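Local coordinates for protein glutathione peroxidase (Hypocrea jecorina, PDB 6VPD) that probably reduces hydroperoxides to alcohols with electrons from thioredoxin, acting as a thioredoxin-dependent member of the glutathione peroxidase family, at residues F158-G161 / K165-G168; G49-V54 / D181-A186. All coordinates share one frame; numbering follows the deposited sequence.

Contact 1 of 2, residues F158-G161 / K165-G168; sequences FLIG and KVIG
Leu159 and Ile167 meet because of their first torsions: Leu159 has CG anti to its own N (chi1 -179°), while Ile167 holds CG1 between its N and carbonyl carbon (chi1 66°). This swings the CG1-CD1 arm of Ile167 across Leu159 CG and the CD2 methyl, with Ile167 CG1 3.6 Å from Leu159 CG. On the main chain, Leu159 is held through both its N and its O. Its N donates to Gly168 O at 2.9 Å, and its O accepts from Ile167 N at 2.8 Å, nearly in line with the C=O bond. Ile167 and Gly168 thus both stand against the single residue Leu159, a classic beta bulge in the second strand of the hairpin formed by 157-160 and 166-170. Nearer the turn, Gly161 N reaches Lys165 O at 3.2 Å. The other face of the hairpin is carried by Ile160 and Val166, an antiparallel non-hydrogen-bonded pair whose methyls Ile160 CD1 and Val166 CG2 lie 3.9 Å apart. Val166 turns its second methyl, CG1, to the edge of the Phe158 ring, 4.0 Å from CD2. With an alanine here in place of Ile167, CG1 and CD1 are gone, and the Leu159 side chain would probably lose the arm packed on CG and CD2, with a gap left beside it. Leu138 of helix 133-141 covers Phe158, Ile160 and Val166, whereas Leu159 and Ile167 look to helix 176-188.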
ATOM      1  N   PHE A 158     -13.479   1.662   3.507  1.00 32.45           N
ATOM      2  CA  PHE A 158     -14.521   0.778   4.032  1.00 30.20           C
ATOM      3  C   PHE A 158     -15.853   1.097   3.368  1.00 29.44           C
ATOM      4  O   PHE A 158     -16.214   2.265   3.216  1.00 33.73           O
ATOM      5  CB  PHE A 158     -14.734   0.920   5.529  1.00 27.68           C
ATOM      6  CG  PHE A 158     -13.525   0.659   6.361  1.00 31.16           C
ATOM      7  CD1 PHE A 158     -12.542   1.627   6.507  1.00 26.34           C
ATOM      8  CD2 PHE A 158     -13.412  -0.533   7.086  1.00 31.63           C
ATOM      9  CE1 PHE A 158     -11.437   1.395   7.331  1.00 27.37           C
ATOM     10  CE2 PHE A 158     -12.307  -0.775   7.908  1.00 28.48           C
ATOM     11  CZ  PHE A 158     -11.316   0.188   8.020  1.00 28.79           C
ATOM     12  N   LEU A 159     -16.603   0.059   3.014  1.00 31.37           N
ATOM     13  CA  LEU A 159     -17.896   0.201   2.364  1.00 31.69           C
ATOM     14  C   LEU A 159     -19.006  -0.154   3.357  1.00 34.44           C
ATOM     15  O   LEU A 159     -19.018  -1.262   3.901  1.00 31.62           O
ATOM     16  CB  LEU A 159     -17.957  -0.687   1.128  1.00 30.97           C
ATOM     17  CG  LEU A 159     -19.242  -0.629   0.313  1.00 34.00           C
ATOM     18  CD1 LEU A 159     -19.471   0.795  -0.155  1.00 35.76           C
ATOM     19  CD2 LEU A 159     -19.176  -1.620  -0.861  1.00 33.05           C
ATOM     20  N   ILE A 160     -19.932   0.790   3.582  1.00 32.05           N
ATOM     21  CA  ILE A 160     -21.064   0.612   4.485  1.00 34.16           C
ATOM     22  C   ILE A 160     -22.312   0.324   3.660  1.00 36.89           C
ATOM     23  O   ILE A 160     -22.726   1.155   2.841  1.00 36.86           O
ATOM     24  CB  ILE A 160     -21.304   1.850   5.371  1.00 33.34           C
ATOM     25  CG1 ILE A 160     -20.021   2.385   6.048  1.00 28.05           C
ATOM     26  CG2 ILE A 160     -22.372   1.511   6.391  1.00 30.65           C
ATOM     27  CD1 ILE A 160     -19.248   1.397   6.850  1.00 26.78           C
ATOM     28  N   GLY A 161     -22.949  -0.828   3.908  1.00 36.02           N
ATOM     29  CA  GLY A 161     -24.212  -1.131   3.267  1.00 35.14           C
ATOM     30  C   GLY A 161     -25.360  -0.336   3.868  1.00 34.50           C
ATOM     31  O   GLY A 161     -25.235   0.301   4.913  1.00 35.40           O
ATOM     32  N   LYS A 165     -23.788  -2.162   8.209  1.00 32.57           N
ATOM     33  CA  LYS A 165     -22.710  -3.096   8.487  1.00 33.57           C
ATOM     34  C   LYS A 165     -21.579  -2.867   7.490  1.00 37.65           C
ATOM     35  O   LYS A 165     -21.807  -2.492   6.337  1.00 39.46           O
ATOM     36  CB  LYS A 165     -23.186  -4.550   8.380  1.00 35.01           C
ATOM     37  CG  LYS A 165     -24.551  -4.833   8.978  1.00 40.40           C
ATOM     38  CD  LYS A 165     -24.508  -5.173  10.470  1.00 52.91           C
ATOM     39  CE  LYS A 165     -25.849  -5.820  10.915  1.00 51.02           C
ATOM     40  NZ  LYS A 165     -26.819  -4.835  11.482  1.00 46.78           N
ATOM     41  N   VAL A 166     -20.347  -3.101   7.937  1.00 40.35           N
ATOM     42  CA  VAL A 166     -19.209  -3.002   7.032  1.00 33.53           C
ATOM     43  C   VAL A 166     -19.235  -4.188   6.085  1.00 31.80           C
ATOM     44  O   VAL A 166     -19.161  -5.340   6.518  1.00 36.98           O
ATOM     45  CB  VAL A 166     -17.891  -2.935   7.809  1.00 32.82           C
ATOM     46  CG1 VAL A 166     -16.715  -2.780   6.846  1.00 30.05           C
ATOM     47  CG2 VAL A 166     -17.949  -1.783   8.783  1.00 30.12           C
ATOM     48  N   ILE A 167     -19.352  -3.914   4.787  1.00 34.64           N
ATOM     49  CA  ILE A 167     -19.397  -4.976   3.791  1.00 36.63           C
ATOM     50  C   ILE A 167     -18.101  -5.115   3.015  1.00 32.59           C
ATOM     51  O   ILE A 167     -17.977  -6.051   2.232  1.00 38.84           O
ATOM     52  CB  ILE A 167     -20.584  -4.799   2.822  1.00 36.65           C
ATOM     53  CG1 ILE A 167     -20.420  -3.558   1.963  1.00 35.93           C
ATOM     54  CG2 ILE A 167     -21.919  -4.709   3.579  1.00 34.03           C
ATOM     55  CD1 ILE A 167     -21.737  -3.125   1.315  1.00 34.14           C
ATOM     56  N   GLY A 168     -17.127  -4.232   3.209  1.00 37.74           N
ATOM     57  CA  GLY A 168     -15.908  -4.325   2.421  1.00 34.91           C
ATOM     58  C   GLY A 168     -14.770  -3.473   2.949  1.00 36.20           C
ATOM     59  O   GLY A 168     -14.999  -2.367   3.434  1.00 39.15           O
TER

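Contact 2 of 2, residues G49-V54 / D181-A186; sequences GKVVLV and DKIIEA
Val51 and Ala186 make the closest approach between the strand and the helix, and the valine does so with both of its methyls. With chi1 at 176°, CG1 is anti to the backbone N and CG2 anti to the carbonyl carbon, and the fork opens towards the helix. Ala186 CB faces this fork, 3.7 Å from Val51 CG2 and 3.8 Å from Val51 CG1. Val51 CG2 also rests against the helix backbone, 3.6 Å from the carbonyl carbon of Ala186; with only a methyl at that position, the valine can come right up to the main chain. One turn back, Ile183 uses its short branch. Its chi1 of -71° sets CG1 anti to the carbonyl carbon and CG2 anti to the backbone N, and CG2 is the methyl that reaches the valine, 4.2 Å from Val51 CG1. The longer arm of Ile183 runs off from there, its CD1 lying farther from Val51 than CG2 does. The interface is purely apolar and small, about 171 Å² in all, and its three touching residues are buried. Leu159 of the next strand packs against both Val51 and Ile183, and Ile183 goes on to Val73 and Ile77 of helix 64-80. A C-terminal helix laid over an inner strand of a mixed beta sheet, beside a second helix, is characteristic of the thioredoxin fold to which glutathione peroxidases belong.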
ATOM      1  N   GLY A  49     -29.657   4.269   5.718  1.00 37.82           N
ATOM      2  CA  GLY A  49     -30.267   3.676   4.544  1.00 35.95           C
ATOM      3  C   GLY A  49     -29.566   3.962   3.235  1.00 44.80           C
ATOM      4  O   GLY A  49     -30.107   3.615   2.173  1.00 41.93           O
ATOM      5  N   LYS A  50     -28.388   4.590   3.269  1.00 39.37           N
ATOM      6  CA  LYS A  50     -27.591   4.862   2.085  1.00 38.10           C
ATOM      7  C   LYS A  50     -26.328   4.013   2.111  1.00 40.32           C
ATOM      8  O   LYS A  50     -25.965   3.417   3.130  1.00 37.86           O
ATOM      9  CB  LYS A  50     -27.214   6.344   1.990  1.00 40.15           C
ATOM     10  CG  LYS A  50     -28.322   7.314   2.357  1.00 43.89           C
ATOM     11  CD  LYS A  50     -29.382   7.384   1.278  1.00 53.72           C
ATOM     12  CE  LYS A  50     -30.221   8.648   1.413  1.00 55.63           C
ATOM     13  NZ  LYS A  50     -29.379   9.843   1.203  1.00 45.87           N
ATOM     14  N   VAL A  51     -25.651   3.968   0.965  1.00 40.74           N
ATOM     15  CA  VAL A  51     -24.388   3.254   0.824  1.00 38.91           C
ATOM     16  C   VAL A  51     -23.279   4.277   0.997  1.00 34.72           C
ATOM     17  O   VAL A  51     -23.273   5.309   0.316  1.00 33.78           O
ATOM     18  CB  VAL A  51     -24.301   2.542  -0.540  1.00 38.21           C
ATOM     19  CG1 VAL A  51     -22.948   1.873  -0.735  1.00 34.63           C
ATOM     20  CG2 VAL A  51     -25.423   1.519  -0.663  1.00 33.32           C
ATOM     21  N   VAL A  52     -22.363   4.010   1.927  1.00 34.15           N
ATOM     22  CA  VAL A  52     -21.329   4.955   2.341  1.00 34.81           C
ATOM     23  C   VAL A  52     -19.954   4.321   2.128  1.00 35.20           C
ATOM     24  O   VAL A  52     -19.722   3.165   2.510  1.00 30.11           O
ATOM     25  CB  VAL A  52     -21.493   5.377   3.817  1.00 34.08           C
ATOM     26  CG1 VAL A  52     -20.494   6.482   4.157  1.00 33.88           C
ATOM     27  CG2 VAL A  52     -22.918   5.813   4.121  1.00 33.21           C
ATOM     28  N   LEU A  53     -19.042   5.082   1.533  1.00 34.16           N
ATOM     29  CA  LEU A  53     -17.665   4.657   1.367  1.00 29.10           C
ATOM     30  C   LEU A  53     -16.801   5.563   2.232  1.00 29.74           C
ATOM     31  O   LEU A  53     -16.760   6.778   2.013  1.00 32.91           O
ATOM     32  CB  LEU A  53     -17.238   4.711  -0.099  1.00 28.86           C
ATOM     33  CG  LEU A  53     -15.809   4.169  -0.245  1.00 32.69           C
ATOM     34  CD1 LEU A  53     -15.762   2.627  -0.199  1.00 30.55           C
ATOM     35  CD2 LEU A  53     -15.110   4.713  -1.455  1.00 25.14           C
ATOM     36  N   VAL A  54     -16.132   4.977   3.222  1.00 27.86           N
ATOM     37  CA  VAL A  54     -15.364   5.719   4.210  1.00 27.38           C
ATOM     38  C   VAL A  54     -13.915   5.577   3.806  1.00 31.99           C
ATOM     39  O   VAL A  54     -13.453   4.467   3.528  1.00 33.94           O
ATOM     40  CB  VAL A  54     -15.600   5.182   5.636  1.00 30.98           C
ATOM     41  CG1 VAL A  54     -14.663   5.845   6.617  1.00 31.29           C
ATOM     42  CG2 VAL A  54     -17.050   5.376   6.079  1.00 29.59           C
ATOM     43  N   ASP A 181     -18.412  -2.111  -8.529  1.00 50.90           N
ATOM     44  CA  ASP A 181     -19.481  -3.096  -8.647  1.00 49.68           C
ATOM     45  C   ASP A 181     -19.974  -3.582  -7.284  1.00 49.74           C
ATOM     46  O   ASP A 181     -21.148  -3.954  -7.156  1.00 46.84           O
ATOM     47  CB  ASP A 181     -19.035  -4.270  -9.538  1.00 51.67           C
ATOM     48  CG  ASP A 181     -18.509  -3.810 -10.931  1.00 66.90           C
ATOM     49  OD1 ASP A 181     -19.021  -2.799 -11.478  1.00 66.43           O
ATOM     50  OD2 ASP A 181     -17.606  -4.476 -11.502  1.00 61.85           O
ATOM     51  N   LYS A 182     -19.119  -3.559  -6.253  1.00 49.66           N
ATOM     52  CA  LYS A 182     -19.593  -3.809  -4.892  1.00 42.47           C
ATOM     53  C   LYS A 182     -20.491  -2.676  -4.395  1.00 46.80           C
ATOM     54  O   LYS A 182     -21.472  -2.924  -3.678  1.00 44.71           O
ATOM     55  CB  LYS A 182     -18.411  -3.996  -3.947  1.00 43.11           C
ATOM     56  CG  LYS A 182     -17.696  -5.316  -4.112  1.00 48.88           C
ATOM     57  CD  LYS A 182     -18.413  -6.467  -3.439  1.00 49.56           C
ATOM     58  CE  LYS A 182     -18.943  -6.076  -2.068  1.00 50.30           C
ATOM     59  NZ  LYS A 182     -19.955  -7.075  -1.642  1.00 56.35           N
ATOM     60  N   ILE A 183     -20.160  -1.425  -4.737  1.00 45.25           N
ATOM     61  CA  ILE A 183     -21.022  -0.308  -4.365  1.00 40.84           C
ATOM     62  C   ILE A 183     -22.399  -0.498  -4.962  1.00 39.80           C
ATOM     63  O   ILE A 183     -23.414  -0.491  -4.253  1.00 42.91           O
ATOM     64  CB  ILE A 183     -20.416   1.034  -4.814  1.00 40.87           C
ATOM     65  CG1 ILE A 183     -19.197   1.383  -3.972  1.00 41.32           C
ATOM     66  CG2 ILE A 183     -21.460   2.134  -4.666  1.00 39.52           C
ATOM     67  CD1 ILE A 183     -18.167   2.148  -4.742  1.00 41.90           C
ATOM     68  N   ILE A 184     -22.448  -0.686  -6.283  1.00 39.86           N
ATOM     69  CA  ILE A 184     -23.711  -0.754  -7.015  1.00 42.48           C
ATOM     70  C   ILE A 184     -24.575  -1.932  -6.547  1.00 39.74           C
ATOM     71  O   ILE A 184     -25.805  -1.808  -6.458  1.00 34.82           O
ATOM     72  CB  ILE A 184     -23.385  -0.782  -8.522  1.00 38.92           C
ATOM     73  CG1 ILE A 184     -22.993   0.629  -8.968  1.00 39.72           C
ATOM     74  CG2 ILE A 184     -24.529  -1.329  -9.352  1.00 33.61           C
ATOM     75  CD1 ILE A 184     -22.205   0.660 -10.254  1.00 43.41           C
ATOM     76  N   GLU A 185     -23.953  -3.065  -6.191  1.00 38.70           N
ATOM     77  CA  GLU A 185     -24.688  -4.140  -5.523  1.00 41.61           C
ATOM     78  C   GLU A 185     -25.240  -3.691  -4.171  1.00 44.38           C
ATOM     79  O   GLU A 185     -26.389  -3.999  -3.830  1.00 38.41           O
ATOM     80  CB  GLU A 185     -23.794  -5.366  -5.353  1.00 38.67           C
ATOM     81  CG  GLU A 185     -24.446  -6.626  -4.715  1.00 61.22           C
ATOM     82  CD  GLU A 185     -25.955  -6.845  -5.016  1.00 78.26           C
ATOM     83  OE1 GLU A 185     -26.818  -6.353  -4.257  1.00 89.50           O
ATOM     84  OE2 GLU A 185     -26.294  -7.521  -6.017  1.00 84.13           O
ATOM     85  N   ALA A 186     -24.441  -2.972  -3.372  1.00 39.71           N
ATOM     86  CA  ALA A 186     -24.996  -2.472  -2.120  1.00 36.28           C
ATOM     87  C   ALA A 186     -26.174  -1.546  -2.388  1.00 42.42           C
ATOM     88  O   ALA A 186     -27.152  -1.567  -1.633  1.00 41.15           O
ATOM     89  CB  ALA A 186     -23.934  -1.767  -1.283  1.00 31.45           C
TER

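Contact 1 is nested within the chain loop closed by contact 2: the order is 49-54, 158-161, 165-168, then 181-186. Their centres lie about 7 Å apart, and both reach one mixed sheet, in which strand 51-58 neighbours strand 157-160, with helix 176-188 packing on its face. A probable hydrogen bond from Ile160 N to Val52 O, 2.6 Å, joins them directly. After the hairpin of contact 1, the chain leaves strand 166-170 and returns as that helix. Hairpin and helix make up the C-terminal beta-beta-alpha part of the thioredoxin fold, and contact 2 joins this part to strand 51-58 from early in the chain, away from the predicted active-site Cys61.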